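Local structure of flagellar brake protein YcgR (Klebsiella pneumoniae, 5KEC) at residues I17-E22 with G74-N79; I30-N35 with F51-H56; A168-A173 with R218-I223; F115-E120 with L229-K234. The protein binds the second messenger cyclic di-GMP and probably acts as a transcriptional activator of type 3 fimbriae genes, with a link to biofilm formation. All coordinates share one frame; numbering follows the deposited sequence.

Contact 1. Residues I17-E22 with G74-N79; sequences IAIFRE and GKIEFN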
# COMPACT_ATOMS: atom_id res chain seq x y z
N ILE B 17 16.00 14.65 -9.67
CA ILE B 17 15.84 14.79 -11.11
C ILE B 17 16.96 14.03 -11.82
O ILE B 17 16.70 13.24 -12.72
CB ILE B 17 15.81 16.26 -11.56
CG1 ILE B 17 14.58 16.96 -11.00
CG2 ILE B 17 15.81 16.36 -13.08
CD1 ILE B 17 14.53 18.46 -11.30
N ALA B 18 18.20 14.28 -11.39
CA ALA B 18 19.36 13.62 -11.97
C ALA B 18 19.25 12.09 -11.91
O ALA B 18 19.64 11.40 -12.86
CB ALA B 18 20.63 14.08 -11.27
N ILE B 19 18.73 11.57 -10.80
CA ILE B 19 18.59 10.12 -10.64
C ILE B 19 17.53 9.56 -11.59
O ILE B 19 17.73 8.50 -12.20
CB ILE B 19 18.25 9.74 -9.19
CG1 ILE B 19 19.50 9.82 -8.31
CG2 ILE B 19 17.67 8.33 -9.13
CD1 ILE B 19 19.20 9.82 -6.81
N PHE B 20 16.41 10.26 -11.72
CA PHE B 20 15.36 9.80 -12.62
C PHE B 20 15.85 9.77 -14.07
O PHE B 20 15.61 8.79 -14.79
CB PHE B 20 14.08 10.63 -12.47
CG PHE B 20 13.13 10.07 -11.45
CD1 PHE B 20 13.42 10.13 -10.10
CD2 PHE B 20 11.95 9.46 -11.85
CE1 PHE B 20 12.55 9.60 -9.17
CE2 PHE B 20 11.07 8.93 -10.92
CZ PHE B 20 11.37 9.00 -9.58
N ARG B 21 16.53 10.83 -14.49
CA ARG B 21 17.07 10.91 -15.85
C ARG B 21 18.02 9.76 -16.16
O ARG B 21 18.03 9.24 -17.27
CB ARG B 21 17.76 12.25 -16.08
CG ARG B 21 16.82 13.43 -16.14
CD ARG B 21 17.55 14.68 -16.62
NE ARG B 21 16.67 15.84 -16.71
CZ ARG B 21 15.87 16.09 -17.74
NH1 ARG B 21 15.83 15.25 -18.77
NH2 ARG B 21 15.11 17.18 -17.74
N GLU B 22 18.83 9.38 -15.17
CA GLU B 22 19.80 8.32 -15.35
C GLU B 22 19.12 6.96 -15.45
O GLU B 22 19.41 6.17 -16.35
CB GLU B 22 20.81 8.32 -14.20
CG GLU B 22 21.84 7.20 -14.29
CD GLU B 22 22.99 7.39 -13.32
OE1 GLU B 22 22.78 7.23 -12.10
OE2 GLU B 22 24.10 7.71 -13.78
N GLY B 74 20.73 -0.13 -5.84
CA GLY B 74 19.80 -0.61 -4.83
C GLY B 74 18.39 -0.20 -5.19
O GLY B 74 18.19 0.59 -6.11
N LYS B 75 17.40 -0.74 -4.49
CA LYS B 75 16.02 -0.36 -4.73
C LYS B 75 15.81 1.07 -4.26
O LYS B 75 16.15 1.42 -3.13
CB LYS B 75 15.06 -1.30 -4.00
CG LYS B 75 15.37 -2.79 -4.15
CD LYS B 75 15.28 -3.25 -5.59
CE LYS B 75 15.61 -4.73 -5.73
NZ LYS B 75 15.84 -5.11 -7.16
N ILE B 76 15.25 1.91 -5.13
CA ILE B 76 14.91 3.27 -4.75
C ILE B 76 13.40 3.36 -4.57
O ILE B 76 12.65 3.33 -5.54
CB ILE B 76 15.34 4.29 -5.82
CG1 ILE B 76 16.79 4.03 -6.24
CG2 ILE B 76 15.16 5.71 -5.31
CD1 ILE B 76 17.24 4.88 -7.41
N GLU B 77 12.96 3.47 -3.32
CA GLU B 77 11.53 3.55 -3.07
C GLU B 77 11.04 4.98 -2.83
O GLU B 77 11.75 5.81 -2.25
CB GLU B 77 11.10 2.61 -1.94
CG GLU B 77 11.57 3.00 -0.56
CD GLU B 77 11.12 1.98 0.48
OE1 GLU B 77 11.69 0.87 0.50
OE2 GLU B 77 10.20 2.29 1.26
N PHE B 78 9.83 5.25 -3.28
CA PHE B 78 9.25 6.57 -3.16
C PHE B 78 7.76 6.49 -3.42
O PHE B 78 7.26 5.46 -3.89
CB PHE B 78 9.92 7.54 -4.14
CG PHE B 78 9.77 7.14 -5.58
CD1 PHE B 78 8.78 7.69 -6.37
CD2 PHE B 78 10.63 6.20 -6.14
CE1 PHE B 78 8.65 7.32 -7.70
CE2 PHE B 78 10.51 5.83 -7.47
CZ PHE B 78 9.51 6.40 -8.25
N ASN B 79 7.05 7.56 -3.11
CA ASN B 79 5.64 7.67 -3.41
C ASN B 79 5.45 8.85 -4.33
O ASN B 79 6.23 9.79 -4.28
CB ASN B 79 4.82 7.86 -2.13
CG ASN B 79 4.91 6.66 -1.21
OD1 ASN B 79 4.11 5.73 -1.29
ND2 ASN B 79 5.89 6.67 -0.31

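Contact 2. Residues I30-N35 with F51-H56; sequences IEIFFN and FHIQTH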
# COMPACT_ATOMS: atom_id res chain seq x y z
N ILE B 30 10.90 -0.10 -13.33
CA ILE B 30 10.16 0.59 -12.28
C ILE B 30 8.97 -0.27 -11.89
O ILE B 30 8.23 -0.76 -12.76
CB ILE B 30 9.75 2.03 -12.71
CG1 ILE B 30 9.05 2.77 -11.56
CG2 ILE B 30 8.90 2.03 -13.98
CD1 ILE B 30 8.86 4.25 -11.83
N GLU B 31 8.82 -0.52 -10.60
CA GLU B 31 7.69 -1.30 -10.11
C GLU B 31 6.63 -0.40 -9.49
O GLU B 31 6.93 0.40 -8.60
CB GLU B 31 8.16 -2.34 -9.09
CG GLU B 31 7.09 -3.37 -8.74
CD GLU B 31 7.66 -4.60 -8.06
OE1 GLU B 31 8.86 -4.59 -7.71
OE2 GLU B 31 6.91 -5.58 -7.88
N ILE B 32 5.40 -0.54 -9.96
CA ILE B 32 4.28 0.28 -9.50
C ILE B 32 3.30 -0.58 -8.72
O ILE B 32 2.79 -1.57 -9.25
CB ILE B 32 3.53 0.89 -10.69
CG1 ILE B 32 4.51 1.37 -11.76
CG2 ILE B 32 2.59 2.00 -10.23
CD1 ILE B 32 3.85 1.87 -13.04
N PHE B 33 3.04 -0.22 -7.47
CA PHE B 33 2.10 -0.96 -6.64
C PHE B 33 0.80 -0.19 -6.49
O PHE B 33 0.80 1.01 -6.23
CB PHE B 33 2.67 -1.20 -5.23
CG PHE B 33 3.94 -1.99 -5.21
CD1 PHE B 33 3.91 -3.37 -5.26
CD2 PHE B 33 5.17 -1.35 -5.13
CE1 PHE B 33 5.09 -4.10 -5.24
CE2 PHE B 33 6.35 -2.08 -5.11
CZ PHE B 33 6.30 -3.45 -5.16
N PHE B 34 -0.32 -0.89 -6.66
CA PHE B 34 -1.62 -0.34 -6.27
C PHE B 34 -2.55 -1.46 -5.88
O PHE B 34 -2.75 -2.42 -6.63
CB PHE B 34 -2.23 0.53 -7.37
CG PHE B 34 -2.04 -0.00 -8.76
CD1 PHE B 34 -3.05 -0.71 -9.39
CD2 PHE B 34 -0.85 0.21 -9.44
CE1 PHE B 34 -2.87 -1.20 -10.66
CE2 PHE B 34 -0.68 -0.28 -10.71
CZ PHE B 34 -1.69 -0.98 -11.32
N ASN B 35 -3.11 -1.36 -4.68
CA ASN B 35 -4.04 -2.36 -4.18
C ASN B 35 -3.42 -3.76 -4.15
O ASN B 35 -2.51 -4.03 -3.37
CB ASN B 35 -5.32 -2.35 -5.02
CG ASN B 35 -5.91 -0.96 -5.18
OD1 ASN B 35 -5.84 -0.14 -4.26
ND2 ASN B 35 -6.48 -0.68 -6.35
N PHE B 51 7.45 12.63 -13.97
CA PHE B 51 7.95 11.48 -14.71
C PHE B 51 6.76 10.72 -15.27
O PHE B 51 5.68 10.73 -14.69
CB PHE B 51 8.81 10.57 -13.83
CG PHE B 51 8.03 9.82 -12.79
CD1 PHE B 51 7.50 8.57 -13.07
CD2 PHE B 51 7.85 10.35 -11.52
CE1 PHE B 51 6.79 7.86 -12.11
CE2 PHE B 51 7.14 9.66 -10.55
CZ PHE B 51 6.61 8.41 -10.84
N HIS B 52 6.97 10.05 -16.40
CA HIS B 52 5.88 9.34 -17.06
C HIS B 52 6.10 7.84 -17.06
O HIS B 52 7.22 7.37 -17.10
CB HIS B 52 5.73 9.79 -18.50
CG HIS B 52 5.32 11.22 -18.64
ND1 HIS B 52 4.90 11.76 -19.84
CD2 HIS B 52 5.27 12.22 -17.74
CE1 HIS B 52 4.60 13.03 -19.66
NE2 HIS B 52 4.83 13.34 -18.40
N ILE B 53 4.99 7.11 -17.03
CA ILE B 53 5.00 5.69 -17.35
C ILE B 53 3.79 5.42 -18.23
O ILE B 53 2.86 6.23 -18.28
CB ILE B 53 4.96 4.82 -16.08
CG1 ILE B 53 3.72 5.14 -15.25
CG2 ILE B 53 6.24 5.00 -15.25
CD1 ILE B 53 2.57 4.20 -15.51
N GLN B 54 3.81 4.29 -18.93
CA GLN B 54 2.72 3.93 -19.82
C GLN B 54 2.27 2.52 -19.53
O GLN B 54 3.09 1.62 -19.33
CB GLN B 54 3.15 4.06 -21.29
CG GLN B 54 3.49 5.50 -21.71
CD GLN B 54 4.22 5.55 -23.05
OE1 GLN B 54 4.12 4.63 -23.85
NE2 GLN B 54 4.98 6.62 -23.27
N THR B 55 0.95 2.33 -19.51
CA THR B 55 0.38 1.03 -19.20
C THR B 55 -1.10 1.02 -19.56
O THR B 55 -1.76 2.05 -19.56
CB THR B 55 0.54 0.70 -17.71
OG1 THR B 55 -0.13 -0.53 -17.41
CG2 THR B 55 -0.06 1.81 -16.86
N HIS B 56 -1.62 -0.16 -19.89
CA HIS B 56 -3.04 -0.28 -20.18
C HIS B 56 -3.88 -0.35 -18.91
O HIS B 56 -5.09 -0.17 -18.94
CB HIS B 56 -3.32 -1.48 -21.09
CG HIS B 56 -2.99 -1.25 -22.53
ND1 HIS B 56 -1.74 -1.47 -23.06
CD2 HIS B 56 -3.75 -0.79 -23.56
CE1 HIS B 56 -1.74 -1.18 -24.34
NE2 HIS B 56 -2.95 -0.76 -24.67

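Contact 3. Residues A168-A173 with R218-I223; sequences AVLMLA and RRIEKI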
# COMPACT_ATOMS: atom_id res chain seq x y z
N ALA B 168 -14.61 2.94 12.23
CA ALA B 168 -14.37 1.55 12.60
C ALA B 168 -13.37 1.54 13.74
O ALA B 168 -12.48 2.39 13.79
CB ALA B 168 -13.83 0.78 11.42
N VAL B 169 -13.50 0.59 14.66
CA VAL B 169 -12.60 0.55 15.81
C VAL B 169 -11.77 -0.72 15.83
O VAL B 169 -12.31 -1.83 15.86
CB VAL B 169 -13.36 0.71 17.14
CG1 VAL B 169 -12.37 0.74 18.31
CG2 VAL B 169 -14.22 1.97 17.13
N LEU B 170 -10.45 -0.56 15.82
CA LEU B 170 -9.54 -1.69 15.95
C LEU B 170 -9.37 -2.05 17.42
O LEU B 170 -8.79 -1.30 18.19
CB LEU B 170 -8.19 -1.35 15.33
CG LEU B 170 -8.27 -0.74 13.93
CD1 LEU B 170 -6.88 -0.40 13.43
CD2 LEU B 170 -9.00 -1.68 12.97
N MET B 171 -9.92 -3.20 17.82
CA MET B 171 -9.72 -3.72 19.16
C MET B 171 -8.43 -4.53 19.17
O MET B 171 -8.39 -5.65 18.65
CB MET B 171 -10.90 -4.60 19.56
CG MET B 171 -12.25 -3.87 19.52
SD MET B 171 -13.66 -4.99 19.59
CE MET B 171 -13.41 -5.80 21.17
N LEU B 172 -7.38 -3.98 19.76
CA LEU B 172 -6.06 -4.61 19.66
C LEU B 172 -5.54 -5.13 21.00
O LEU B 172 -4.36 -5.01 21.31
CB LEU B 172 -5.06 -3.65 19.02
CG LEU B 172 -5.51 -3.10 17.66
CD1 LEU B 172 -4.67 -1.89 17.23
CD2 LEU B 172 -5.47 -4.19 16.59
N ALA B 173 -6.44 -5.71 21.79
CA ALA B 173 -6.05 -6.34 23.05
C ALA B 173 -5.14 -5.44 23.87
O ALA B 173 -5.51 -4.31 24.23
CB ALA B 173 -5.38 -7.69 22.79
N ARG B 218 1.63 5.35 14.19
CA ARG B 218 2.77 4.96 15.01
C ARG B 218 2.41 3.80 15.92
O ARG B 218 3.20 2.88 16.11
CB ARG B 218 3.28 6.14 15.84
CG ARG B 218 4.26 7.05 15.11
CD ARG B 218 5.02 7.91 16.11
NE ARG B 218 6.04 8.74 15.48
CZ ARG B 218 5.91 10.04 15.23
NH1 ARG B 218 4.79 10.67 15.56
NH2 ARG B 218 6.90 10.71 14.66
N ARG B 219 1.21 3.85 16.50
CA ARG B 219 0.76 2.75 17.33
C ARG B 219 0.68 1.47 16.51
O ARG B 219 1.10 0.41 16.98
CB ARG B 219 -0.59 3.07 17.98
CG ARG B 219 -0.49 4.10 19.10
CD ARG B 219 -1.87 4.49 19.60
NE ARG B 219 -2.50 3.41 20.36
CZ ARG B 219 -3.79 3.37 20.68
NH1 ARG B 219 -4.60 4.35 20.28
NH2 ARG B 219 -4.27 2.35 21.38
N ILE B 220 0.16 1.57 15.30
CA ILE B 220 0.09 0.41 14.41
C ILE B 220 1.49 -0.12 14.10
O ILE B 220 1.72 -1.34 14.07
CB ILE B 220 -0.64 0.73 13.09
CG1 ILE B 220 -2.12 0.99 13.35
CG2 ILE B 220 -0.48 -0.40 12.10
CD1 ILE B 220 -2.85 -0.21 13.90
N GLU B 221 2.43 0.79 13.86
CA GLU B 221 3.79 0.42 13.49
C GLU B 221 4.52 -0.27 14.63
O GLU B 221 5.33 -1.16 14.41
CB GLU B 221 4.55 1.65 12.98
CG GLU B 221 4.11 2.08 11.58
CD GLU B 221 4.61 3.46 11.17
OE1 GLU B 221 4.78 4.33 12.06
OE2 GLU B 221 4.83 3.67 9.96
N LYS B 222 4.21 0.13 15.86
CA LYS B 222 4.81 -0.51 17.03
C LYS B 222 4.29 -1.93 17.21
O LYS B 222 5.05 -2.84 17.54
CB LYS B 222 4.56 0.31 18.29
CG LYS B 222 5.35 1.60 18.32
CD LYS B 222 5.21 2.32 19.65
CE LYS B 222 3.76 2.70 19.94
NZ LYS B 222 3.64 3.48 21.21
N ILE B 223 3.00 -2.12 16.99
CA ILE B 223 2.41 -3.45 17.02
C ILE B 223 3.06 -4.33 15.95
O ILE B 223 3.36 -5.50 16.20
CB ILE B 223 0.90 -3.40 16.76
CG1 ILE B 223 0.19 -2.59 17.84
CG2 ILE B 223 0.32 -4.82 16.67
CD1 ILE B 223 -1.28 -2.38 17.57

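Contact 4. Residues F115-E120 with L229-K234; sequences FRLRHE and LEAKRK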
# COMPACT_ATOMS: atom_id res chain seq x y z
N PHE B 115 1.98 -7.05 1.03
CA PHE B 115 2.05 -8.14 2.00
C PHE B 115 1.57 -7.73 3.39
O PHE B 115 1.82 -6.61 3.83
CB PHE B 115 3.48 -8.69 2.08
CG PHE B 115 3.84 -9.59 0.93
CD1 PHE B 115 3.70 -10.97 1.03
CD2 PHE B 115 4.33 -9.06 -0.26
CE1 PHE B 115 4.04 -11.80 -0.03
CE2 PHE B 115 4.68 -9.89 -1.32
CZ PHE B 115 4.53 -11.26 -1.20
N ARG B 116 0.89 -8.65 4.06
CA ARG B 116 0.39 -8.40 5.41
C ARG B 116 0.78 -9.55 6.34
O ARG B 116 0.89 -10.70 5.91
CB ARG B 116 -1.13 -8.18 5.41
CG ARG B 116 -1.57 -6.93 4.64
CD ARG B 116 -3.08 -6.74 4.64
NE ARG B 116 -3.79 -7.96 4.25
CZ ARG B 116 -3.98 -8.36 3.00
NH1 ARG B 116 -3.52 -7.63 1.99
NH2 ARG B 116 -4.63 -9.49 2.75
N LEU B 117 0.97 -9.24 7.62
CA LEU B 117 1.49 -10.21 8.58
C LEU B 117 0.39 -10.99 9.32
O LEU B 117 -0.49 -10.40 9.94
CB LEU B 117 2.40 -9.50 9.58
CG LEU B 117 3.08 -10.35 10.66
CD1 LEU B 117 3.87 -11.49 10.03
CD2 LEU B 117 3.98 -9.47 11.50
N ARG B 118 0.47 -12.31 9.26
CA ARG B 118 -0.43 -13.19 10.00
C ARG B 118 0.00 -13.21 11.47
O ARG B 118 1.17 -13.00 11.77
CB ARG B 118 -0.39 -14.60 9.41
CG ARG B 118 -1.38 -15.58 10.02
CD ARG B 118 -1.41 -16.89 9.24
NE ARG B 118 -0.08 -17.49 9.11
CZ ARG B 118 0.41 -18.40 9.95
NH1 ARG B 118 -0.32 -18.83 10.97
NH2 ARG B 118 1.63 -18.89 9.75
N HIS B 119 -0.94 -13.46 12.38
CA HIS B 119 -0.62 -13.39 13.81
C HIS B 119 -1.52 -14.27 14.67
O HIS B 119 -2.45 -14.91 14.17
CB HIS B 119 -0.67 -11.94 14.29
CG HIS B 119 -2.01 -11.29 14.12
ND1 HIS B 119 -3.02 -11.40 15.05
CD2 HIS B 119 -2.50 -10.54 13.11
CE1 HIS B 119 -4.07 -10.73 14.62
NE2 HIS B 119 -3.79 -10.20 13.45
N GLU B 120 -1.24 -14.31 15.97
CA GLU B 120 -2.02 -15.13 16.90
C GLU B 120 -2.90 -14.29 17.83
O GLU B 120 -3.82 -14.81 18.47
CB GLU B 120 -1.09 -16.05 17.71
CG GLU B 120 -1.80 -16.92 18.74
CD GLU B 120 -1.82 -16.29 20.12
OE1 GLU B 120 -0.75 -15.86 20.59
OE2 GLU B 120 -2.91 -16.22 20.73
N LEU B 229 8.73 -9.29 14.88
CA LEU B 229 9.73 -9.86 15.77
C LEU B 229 9.27 -11.23 16.28
O LEU B 229 10.03 -12.20 16.27
CB LEU B 229 10.00 -8.92 16.95
CG LEU B 229 11.07 -9.36 17.96
CD1 LEU B 229 12.41 -9.58 17.27
CD2 LEU B 229 11.19 -8.33 19.07
N GLU B 230 8.01 -11.30 16.70
CA GLU B 230 7.43 -12.56 17.16
C GLU B 230 7.46 -13.62 16.06
O GLU B 230 7.79 -14.78 16.32
CB GLU B 230 6.00 -12.35 17.66
CG GLU B 230 5.29 -13.64 18.04
CD GLU B 230 3.80 -13.46 18.24
OE1 GLU B 230 3.36 -12.29 18.40
OE2 GLU B 230 3.07 -14.47 18.22
N ALA B 231 7.10 -13.23 14.85
CA ALA B 231 7.09 -14.15 13.71
C ALA B 231 8.49 -14.67 13.37
O ALA B 231 8.66 -15.84 13.03
CB ALA B 231 6.45 -13.49 12.49
N LYS B 232 9.49 -13.79 13.46
CA LYS B 232 10.87 -14.20 13.22
C LYS B 232 11.36 -15.16 14.30
O LYS B 232 11.97 -16.18 13.99
CB LYS B 232 11.79 -12.99 13.13
CG LYS B 232 11.60 -12.18 11.87
CD LYS B 232 12.52 -10.97 11.83
CE LYS B 232 12.32 -10.19 10.55
NZ LYS B 232 12.34 -11.11 9.37
N ARG B 233 11.10 -14.82 15.55
CA ARG B 233 11.49 -15.68 16.67
C ARG B 233 10.81 -17.04 16.58
O ARG B 233 11.20 -17.98 17.26
CB ARG B 233 11.14 -15.02 18.00
CG ARG B 233 11.95 -13.77 18.31
CD ARG B 233 11.79 -13.38 19.78
NE ARG B 233 12.38 -12.08 20.07
CZ ARG B 233 13.63 -11.89 20.50
NH1 ARG B 233 14.43 -12.94 20.68
NH2 ARG B 233 14.07 -10.67 20.74
N LYS B 234 9.79 -17.13 15.73
CA LYS B 234 9.05 -18.37 15.54
C LYS B 234 9.73 -19.35 14.58
O LYS B 234 9.50 -20.55 14.65
CB LYS B 234 7.62 -18.08 15.06
CG LYS B 234 6.62 -17.87 16.18
CD LYS B 234 5.19 -17.88 15.66
CE LYS B 234 4.19 -17.80 16.81
NZ LYS B 234 2.78 -17.85 16.33

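Contact 1. Residues I17-E22 with G74-N79
F20 drives the edge of its ring into the face of F78, and this is the tight part of the contact. CZ of F20 comes to 3.5 Å from CZ of F78, and the same F20 CZ lies 3.7 Å from F78 CE1, so one corner of the F20 ring points onto the face of F78, near its CZ end. The ring centroids are 5.2 Å apart and the planes stand at 70°, a T-shaped (edge-to-face) pair. F78 leaves the strand toward the helix; with CG between the backbone N and the carbonyl carbon (chi1 60°), its ring presents a face to F20. F67 lies nearly parallel to the F78 ring.

The packing thins toward I19. There a single pair of methyls meets, CG2 of I19 at 3.9 Å from CD1 of I76. I76 is buried but I19 is partly exposed, and A18 and R21 occupy the solvent side of the helix. On the strand's other face, E77 forms a salt bridge with R111, a c-di-GMP-binding arginine. No hydrogen bond joins the two segments. This is apolar helix-on-sheet packing, helix 13-25 lying against the curled antiparallel sheet of the YcgR-like domain.

Contact 2. Residues I30-N35 with F51-H56
Inside the curled antiparallel sheet of the YcgR-like domain, I30 and I32 of one strand face F51 and I53 of another. The closest touch is between I32 and I53, which reach for each other tip to tip: CD1 of I32 is 3.6 Å from CD1 of I53. I53 places CG1 between its backbone N and carbonyl carbon (chi1 58°) and turns the next bond to a chi2 of 96°, away from a staggered value. The other branch of I53 serves I30, whose CG2 lies 4.2 Å from CG2 of I53, the two side chains meeting at about a right angle. I30 also extends its long branch, with CG1 opposite the backbone N (chi1 -176°), and brings CD1 to 4.2 Å from CE1 of F51.

The two strands are not sheet neighbours. Each pairs with strand 37-46, and the curl of the sheet turns them to face one another across its interior, their axes 10.2 Å apart at 74°. F67 and L69 pack on I30 from strand 64-71. While I30 and I32 point inward, E31 between them points the other way. Its carboxylate hydrogen-bonds S38 and holds two c-di-GMP-binding residues, R110 by a salt bridge and H70 by a hydrogen bond.

Contact 3. Residues A168-A173 with R218-I223
The end of strand 164-171 passes the C-terminal helix most closely at L172 and I223, whose CA atoms are 8.9 Å apart, too far for a backbone bond, leaving side chains to bridge the gap. L172 does most of the filling. Its CD1 lies 4.2 Å from CD1 of I220 and 3.4 Å from CD1 of I223; the second value is shorter than normal carbon contact and its exact length is doubtful. L170, two residues back on the same side of the strand, adds its CD1 at 4.1 Å from CD1 of I220.

One methyl of I220, CD1, thus touches both leucines. I220 leaves the helix to one side of the strand, and a bent chain (chi1 -69°, chi2 -63°) brings CD1 over to it. I220 and I223 are three residues apart, which puts them on the same face of the helix, and both meet the leucines at about a right angle. I139 of strand 134-142 packs on L170 and L172, and R219, beside the patch, hydrogen-bonds the carbonyl of Y175. All four touching residues are buried and no hydrogen bond crosses, which implies that helix 214-234 is held here against the C-terminal antiparallel sheet, consistent with the PilZ domain the protein is named for, by shape and the hydrophobic effect.

Contact 4. Residues F115-E120 with L229-K234
Flat groups only flank the place where L117 meets A231. The imidazole of H119 has the carbonyl O of L117 in plane at its edge, and F123 meets the ring with the planes at about 40°. The apolar touch itself is a single one, CD1 of L117 at 4.1 Å from CB of A231. L117 carries CG opposite its backbone N (chi1 -179°), extending the branch toward the helix, where L227 and I228 also receive it.

In fold terms, the short strand 117-118 follows the arginine-rich segment that binds c-di-GMP, and here it rests on the last turns of helix 214-234. Its neighbour R116 turns elsewhere, with NE in a salt bridge to OD1 of D141, a ligand-binding residue.

The outer side is polar and looser. CB of E120 is 4.5 Å from both OE2 of E230 and NZ of K234. Those two form a long salt bridge along the helix, 3.9 Å between K234 NZ and E230 OE2. E120 OE1 lies 4.7 Å from E230 OE2, like charges that the lysine, 5.9 Å from E120 OE1 at its NZ, may partly offset. E120 and K234 are exposed to solvent.

Overall arrangement
From the N terminus, helix 13-25 supplies the first half of contact 1 and strand 74-87 closes it. Contact 2 lies wholly inside that loop, opening right after the helix at strand 29-34 and closing at strand 50-55. The two touch, F20 meeting F51 and F78 meeting both F51 and I30, so they form one continuous core. The chain then leaves this sheet and passes the c-di-GMP-binding arginines. Contact 4 opens at 115-120 and closes near the end of the chain, with contact 3 nested within it; both use helix 214-234 against the second sheet, their centres about 15 Å apart. The two nested pairs follow in series, one for each sheet, with centres 30 Å or more apart.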